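Local coordinates for protein argininosuccinate lyase (Chelativorans sp., PDB 6G3I) that probably catalyses the cleavage of argininosuccinate into arginine and fumarate, the last step of arginine biosynthesis, at residues 109-114 and 200-205; 46-51 and 67-72. All coordinates share one frame; numbering follows the deposited sequence.

Contact 1. Residues 109-114 and 200-205. With EKN ((2~{S})-2-(2-azanylethylamino)butanedioic acid), chain B; FUM (fumaric acid), chain C.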
loop_
_atom_site.group_PDB
_atom_site.type_symbol
_atom_site.label_atom_id
_atom_site.label_comp_id
_atom_site.label_asym_id
_atom_site.label_seq_id
_atom_site.Cartn_x
_atom_site.Cartn_y
_atom_site.Cartn_z
ATOM N N GLY A 109 25.724 9.704 -29.189
ATOM C CA GLY A 109 25.548 8.344 -28.715
ATOM C C GLY A 109 24.939 8.243 -27.335
ATOM O O GLY A 109 25.235 7.295 -26.601
ATOM N N ARG A 110 24.083 9.192 -26.966
ATOM C CA ARG A 110 23.584 9.276 -25.604
ATOM C C ARG A 110 22.216 9.943 -25.610
ATOM O O ARG A 110 21.855 10.663 -26.546
ATOM C CB ARG A 110 24.568 10.041 -24.711
ATOM C CG ARG A 110 24.094 10.266 -23.285
ATOM C CD ARG A 110 25.151 10.979 -22.466
ATOM N NE ARG A 110 25.090 12.426 -22.644
ATOM C CZ ARG A 110 25.811 13.295 -21.945
ATOM N NH1 ARG A 110 26.651 12.860 -21.018
ATOM N NH2 ARG A 110 25.689 14.596 -22.169
ATOM N N SER A 111 21.456 9.687 -24.548
ATOM C CA SER A 111 20.106 10.208 -24.397
ATOM C C SER A 111 19.944 10.740 -22.982
ATOM O O SER A 111 20.760 10.474 -22.096
ATOM C CB SER A 111 19.060 9.121 -24.680
ATOM O OG SER A 111 17.746 9.570 -24.400
ATOM N N ARG A 112 18.873 11.509 -22.770
ATOM C CA ARG A 112 18.485 11.840 -21.405
ATOM C C ARG A 112 18.058 10.593 -20.643
ATOM O O ARG A 112 18.188 10.538 -19.414
ATOM C CB ARG A 112 17.357 12.873 -21.413
ATOM C CG ARG A 112 17.834 14.318 -21.528
ATOM C CD ARG A 112 16.679 15.308 -21.481
ATOM N NE ARG A 112 15.594 14.946 -22.387
ATOM C CZ ARG A 112 14.452 15.618 -22.497
ATOM N NH1 ARG A 112 14.232 16.699 -21.759
ATOM N NH2 ARG A 112 13.522 15.205 -23.347
ATOM N N ASN A 113 17.583 9.572 -21.361
ATOM C CA ASN A 113 17.008 8.395 -20.715
ATOM C C ASN A 113 18.069 7.587 -19.977
ATOM O O ASN A 113 17.893 7.246 -18.800
ATOM C CB ASN A 113 16.294 7.538 -21.761
ATOM C CG ASN A 113 15.048 8.212 -22.303
ATOM O OD1 ASN A 113 14.729 9.339 -21.921
ATOM N ND2 ASN A 113 14.341 7.533 -23.200
ATOM N N ASP A 114 19.175 7.254 -20.649
ATOM C CA ASP A 114 20.237 6.515 -19.976
ATOM C C ASP A 114 21.106 7.411 -19.101
ATOM O O ASP A 114 21.707 6.919 -18.139
ATOM C CB ASP A 114 21.103 5.761 -20.994
ATOM C CG ASP A 114 21.917 6.682 -21.891
ATOM O OD1 ASP A 114 21.534 7.852 -22.080
ATOM O OD2 ASP A 114 22.948 6.213 -22.421
ATOM N N ALA A 200 22.965 2.586 -23.518
ATOM C CA ALA A 200 21.625 2.257 -23.990
ATOM C C ALA A 200 21.032 3.384 -24.825
ATOM O O ALA A 200 20.156 3.139 -25.662
ATOM C CB ALA A 200 20.718 1.950 -22.797
ATOM N N ALA A 201 21.489 4.615 -24.613
ATOM C CA ALA A 201 20.988 5.788 -25.339
ATOM C C ALA A 201 19.487 5.876 -25.074
ATOM O O ALA A 201 19.072 5.773 -23.908
ATOM C CB ALA A 201 21.399 5.683 -26.802
ATOM N N ALA A 202 18.645 6.065 -26.093
ATOM C CA ALA A 202 17.210 6.204 -25.860
ATOM C C ALA A 202 16.595 4.916 -25.330
ATOM O O ALA A 202 15.667 4.969 -24.516
ATOM C CB ALA A 202 16.509 6.630 -27.149
ATOM N N THR A 203 17.106 3.762 -25.766
ATOM C CA THR A 203 16.574 2.453 -25.391
ATOM C C THR A 203 17.147 1.360 -26.289
ATOM O O THR A 203 17.076 0.175 -25.946
ATOM C CB THR A 203 15.040 2.418 -25.479
ATOM O OG1 THR A 203 14.556 1.135 -25.055
ATOM C CG2 THR A 203 14.582 2.689 -26.905
ATOM N N ALA A 204 17.710 1.741 -27.439
ATOM C CA ALA A 204 18.149 0.785 -28.450
ATOM C C ALA A 204 19.643 0.865 -28.743
ATOM O O ALA A 204 20.115 0.196 -29.671
ATOM C CB ALA A 204 17.363 0.996 -29.747
ATOM N N GLY A 205 20.401 1.650 -27.984
ATOM C CA GLY A 205 21.820 1.797 -28.252
ATOM C C GLY A 205 22.112 2.870 -29.285
ATOM O O GLY A 205 21.375 3.855 -29.381
HETATM O OD1 EKN B . 16.797 11.701 -24.962
HETATM C CG EKN B . 15.509 11.839 -24.800
HETATM O OD2 EKN B . 14.950 12.915 -24.489
HETATM C CB EKN B . 14.598 10.701 -24.983
HETATM C CA EKN B . 13.144 11.012 -24.719
HETATM C C EKN B . 12.221 9.993 -25.337
HETATM O OXT EKN B . 11.493 10.462 -26.216
HETATM O O EKN B . 12.237 8.829 -24.944
HETATM N N EKN B . 12.938 11.115 -23.196
HETATM C CAG EKN B . 11.487 11.395 -22.784
HETATM C CAF EKN B . 11.212 12.825 -22.330
HETATM N NAA EKN B . 10.484 13.598 -23.447
HETATM O OXT FUM C . 8.979 14.465 -18.252
HETATM C C FUM C . 9.952 14.888 -18.918
HETATM O O FUM C . 9.937 16.038 -19.416
HETATM C C4 FUM C . 11.179 14.040 -19.161
HETATM C C5 FUM C . 12.345 14.562 -18.878
HETATM C C6 FUM C . 13.582 13.721 -19.149
HETATM O O7 FUM C . 14.554 13.715 -18.349
HETATM O O8 FUM C . 13.601 13.030 -20.204
#
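The ligand-binding N-terminus of helix 112-147, where Ser111, Asn113 and Asp114 meet Ala201 and Ala202 of a type II' beta turn, shows how one helix end can cap itself, hold a loop and bind a ligand. Ser111 and Asp114 form a capping box. Ser111 OG, anti to the backbone N (chi1 174°), is placed to accept from Asn113 N at 3.0 Å, and Ser111 N returns a 3.1 Å bond to Asp114 OD1. The other carboxylate oxygen, Asp114 OD2, receives a weak bond from Ala201 N and an ordinary hydrogen bond from Gly199 N, tying the cap to the loop, while Ser111 CB rests against the Ala201-Ala202 peptide. Asn113 ND2 reaches a lone pair of Ala202 O in the carbonyl plane (3.2 Å, 162°) and also donates to EKN O at 3.0 Å; its OD1 accepts from EKN N at 2.8 Å, so three bonds fix the amide's rotation. Arg112 offers its guanidinium edge to the OD1/OD2 carboxylate of EKN: NE and NH2 both donate to OD2, at 3.0 and 2.9 Å, while OD1 accepts from Arg112 N. With an alanine in place of Arg112, OD2 would lose both bonds and would probably be left short of countercharge, with the OD1 side still held by the helix end. Two other subunits complete the site: Thr158 of the second and Ser281, Lys286 and Asn288 of the third also bind EKN. Fumarate O8 lies 3.5 Å above the plane of the Arg112 guanidinium, over its centre.

Contact 2. Residues 46-51 and 67-72; sequences IHRAHV and TILSGL
Apolar contacts make up most of the interface between Val51, Arg48 and His47 on one helix and Ile68, Leu69 and Leu72 on the other. Leu72 reaches between two neighbours: its CD1 lies 3.7 Å from Arg48 CG and 3.9 Å from His47 CB, so this methyl meets the stems of both residues. One turn further along, Val51 forks over the partner helix. Its CG1 meets Ile68 CG2 at 4.1 Å, the two side chains crossing at a slant, whereas CG2 lies alongside Leu69 CD2, at a spacing so short that its exact value is doubtful. The same Leu69 CD2 also packs on Arg48 CA, at 4.1 Å.

The Arg48 guanidinium takes part through a face instead of a bond across the pair. The Arg48 chain, extended from CG to NE, slides past Leu72 in the opposite direction and lays one guanidinium face over Leu72 CB, which stands 3.9 Å above the plane, toward its rim. The charge is answered further along helix 62-79, where Asp76 forms a salt bridge with Arg48 NH2.

Helix 451-498 adds further cover, Val490 touching Arg48 and Ile493 touching Leu69. With local axes 10.2 Å apart and 172° between their directions, helices 35-56 and 62-79 form an antiparallel helical hairpin closed by a short connection.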
loop_
_atom_site.group_PDB
_atom_site.type_symbol
_atom_site.label_atom_id
_atom_site.label_comp_id
_atom_site.label_asym_id
_atom_site.label_seq_id
_atom_site.Cartn_x
_atom_site.Cartn_y
_atom_site.Cartn_z
ATOM N N ILE A 46 28.923 12.100 -15.182
ATOM C CA ILE A 46 28.654 11.290 -16.366
ATOM C C ILE A 46 29.089 12.029 -17.626
ATOM O O ILE A 46 29.602 11.419 -18.572
ATOM C CB ILE A 46 27.166 10.898 -16.410
ATOM C CG1 ILE A 46 26.864 9.875 -15.310
ATOM C CG2 ILE A 46 26.787 10.324 -17.772
ATOM C CD1 ILE A 46 25.414 9.848 -14.876
ATOM N N HIS A 47 28.891 13.349 -17.664
ATOM C CA HIS A 47 29.362 14.135 -18.800
ATOM C C HIS A 47 30.865 13.970 -18.984
ATOM O O HIS A 47 31.339 13.646 -20.078
ATOM C CB HIS A 47 29.003 15.609 -18.607
ATOM C CG HIS A 47 27.533 15.864 -18.503
ATOM N ND1 HIS A 47 26.592 15.037 -19.078
ATOM C CD2 HIS A 47 26.838 16.853 -17.891
ATOM C CE1 HIS A 47 25.383 15.505 -18.826
ATOM N NE2 HIS A 47 25.504 16.606 -18.107
ATOM N N ARG A 48 31.634 14.174 -17.915
ATOM C CA ARG A 48 33.083 14.039 -18.012
ATOM C C ARG A 48 33.475 12.639 -18.465
ATOM O O ARG A 48 34.203 12.476 -19.452
ATOM C CB ARG A 48 33.724 14.384 -16.668
ATOM C CG ARG A 48 33.630 15.865 -16.343
ATOM C CD ARG A 48 34.308 16.230 -15.038
ATOM N NE ARG A 48 34.219 17.667 -14.801
ATOM C CZ ARG A 48 33.147 18.279 -14.307
ATOM N NH1 ARG A 48 32.067 17.584 -13.988
ATOM N NH2 ARG A 48 33.150 19.593 -14.131
ATOM N N ALA A 49 32.989 11.610 -17.767
ATOM C CA ALA A 49 33.327 10.241 -18.145
ATOM C C ALA A 49 32.846 9.907 -19.549
ATOM O O ALA A 49 33.479 9.107 -20.245
ATOM C CB ALA A 49 32.737 9.254 -17.139
ATOM N N HIS A 50 31.736 10.500 -19.987
ATOM C CA HIS A 50 31.198 10.149 -21.295
ATOM C C HIS A 50 31.982 10.787 -22.436
ATOM O O HIS A 50 32.183 10.145 -23.473
ATOM C CB HIS A 50 29.728 10.543 -21.384
ATOM C CG HIS A 50 29.132 10.327 -22.738
ATOM N ND1 HIS A 50 28.699 9.092 -23.171
ATOM C CD2 HIS A 50 28.904 11.185 -23.761
ATOM C CE1 HIS A 50 28.225 9.199 -24.398
ATOM N NE2 HIS A 50 28.338 10.458 -24.780
ATOM N N VAL A 51 32.417 12.044 -22.294
ATOM C CA VAL A 51 33.199 12.625 -23.382
ATOM C C VAL A 51 34.633 12.103 -23.354
ATOM O O VAL A 51 35.270 11.991 -24.406
ATOM C CB VAL A 51 33.171 14.169 -23.375
ATOM C CG1 VAL A 51 31.799 14.705 -22.986
ATOM C CG2 VAL A 51 34.261 14.751 -22.494
ATOM N N THR A 67 37.925 21.461 -24.785
ATOM C CA THR A 67 36.997 22.587 -24.784
ATOM C C THR A 67 35.741 22.251 -23.989
ATOM O O THR A 67 35.288 23.044 -23.155
ATOM C CB THR A 67 36.643 22.971 -26.222
ATOM O OG1 THR A 67 37.845 23.258 -26.950
ATOM C CG2 THR A 67 35.726 24.193 -26.248
ATOM N N ILE A 68 35.169 21.070 -24.235
ATOM C CA ILE A 68 33.987 20.636 -23.493
ATOM C C ILE A 68 34.324 20.476 -22.015
ATOM O O ILE A 68 33.682 21.074 -21.145
ATOM C CB ILE A 68 33.431 19.329 -24.085
ATOM C CG1 ILE A 68 32.981 19.553 -25.533
ATOM C CG2 ILE A 68 32.262 18.813 -23.244
ATOM C CD1 ILE A 68 32.664 18.278 -26.280
ATOM N N LEU A 69 35.335 19.658 -21.715
ATOM C CA LEU A 69 35.669 19.360 -20.326
ATOM C C LEU A 69 35.854 20.635 -19.512
ATOM O O LEU A 69 35.286 20.780 -18.423
ATOM C CB LEU A 69 36.928 18.494 -20.268
ATOM C CG LEU A 69 36.786 17.090 -20.863
ATOM C CD1 LEU A 69 38.119 16.359 -20.848
ATOM C CD2 LEU A 69 35.741 16.286 -20.101
ATOM N N SER A 70 36.648 21.578 -20.024
ATOM C CA SER A 70 36.843 22.831 -19.304
ATOM C C SER A 70 35.545 23.618 -19.197
ATOM O O SER A 70 35.324 24.322 -18.204
ATOM C CB SER A 70 37.921 23.666 -19.990
ATOM O OG SER A 70 39.180 23.023 -19.912
ATOM N N GLY A 71 34.674 23.511 -20.202
ATOM C CA GLY A 71 33.383 24.174 -20.124
ATOM C C GLY A 71 32.508 23.617 -19.016
ATOM O O GLY A 71 31.828 24.367 -18.312
ATOM N N LEU A 72 32.515 22.292 -18.847
ATOM C CA LEU A 72 31.719 21.667 -17.795
ATOM C C LEU A 72 32.049 22.263 -16.433
ATOM O O LEU A 72 31.150 22.579 -15.646
ATOM C CB LEU A 72 31.959 20.157 -17.789
ATOM C CG LEU A 72 31.641 19.426 -19.094
ATOM C CD1 LEU A 72 32.113 17.983 -19.022
ATOM C CD2 LEU A 72 30.154 19.492 -19.403
#

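How the contacts relate
Contact 2 comes first along the chain and contact 1 follows, their centres 18 Å apart, yet they touch through Arg110. As the residue before the N-cap of helix 112-147, it sends its side chain to helix 35-56, where NH1 makes a probable hydrogen bond with His47 ND1 (2.9 Å) and CB packs on His50 CE1 (3.8 Å). Tyr88 OH holds NH2 of the same guanidinium. Contact 1 touches the ligands directly, whereas contact 2 stands behind it: the side chain of His47 is about 8 Å from that of Arg112 and about 11 Å from either bound EKN or fumarate.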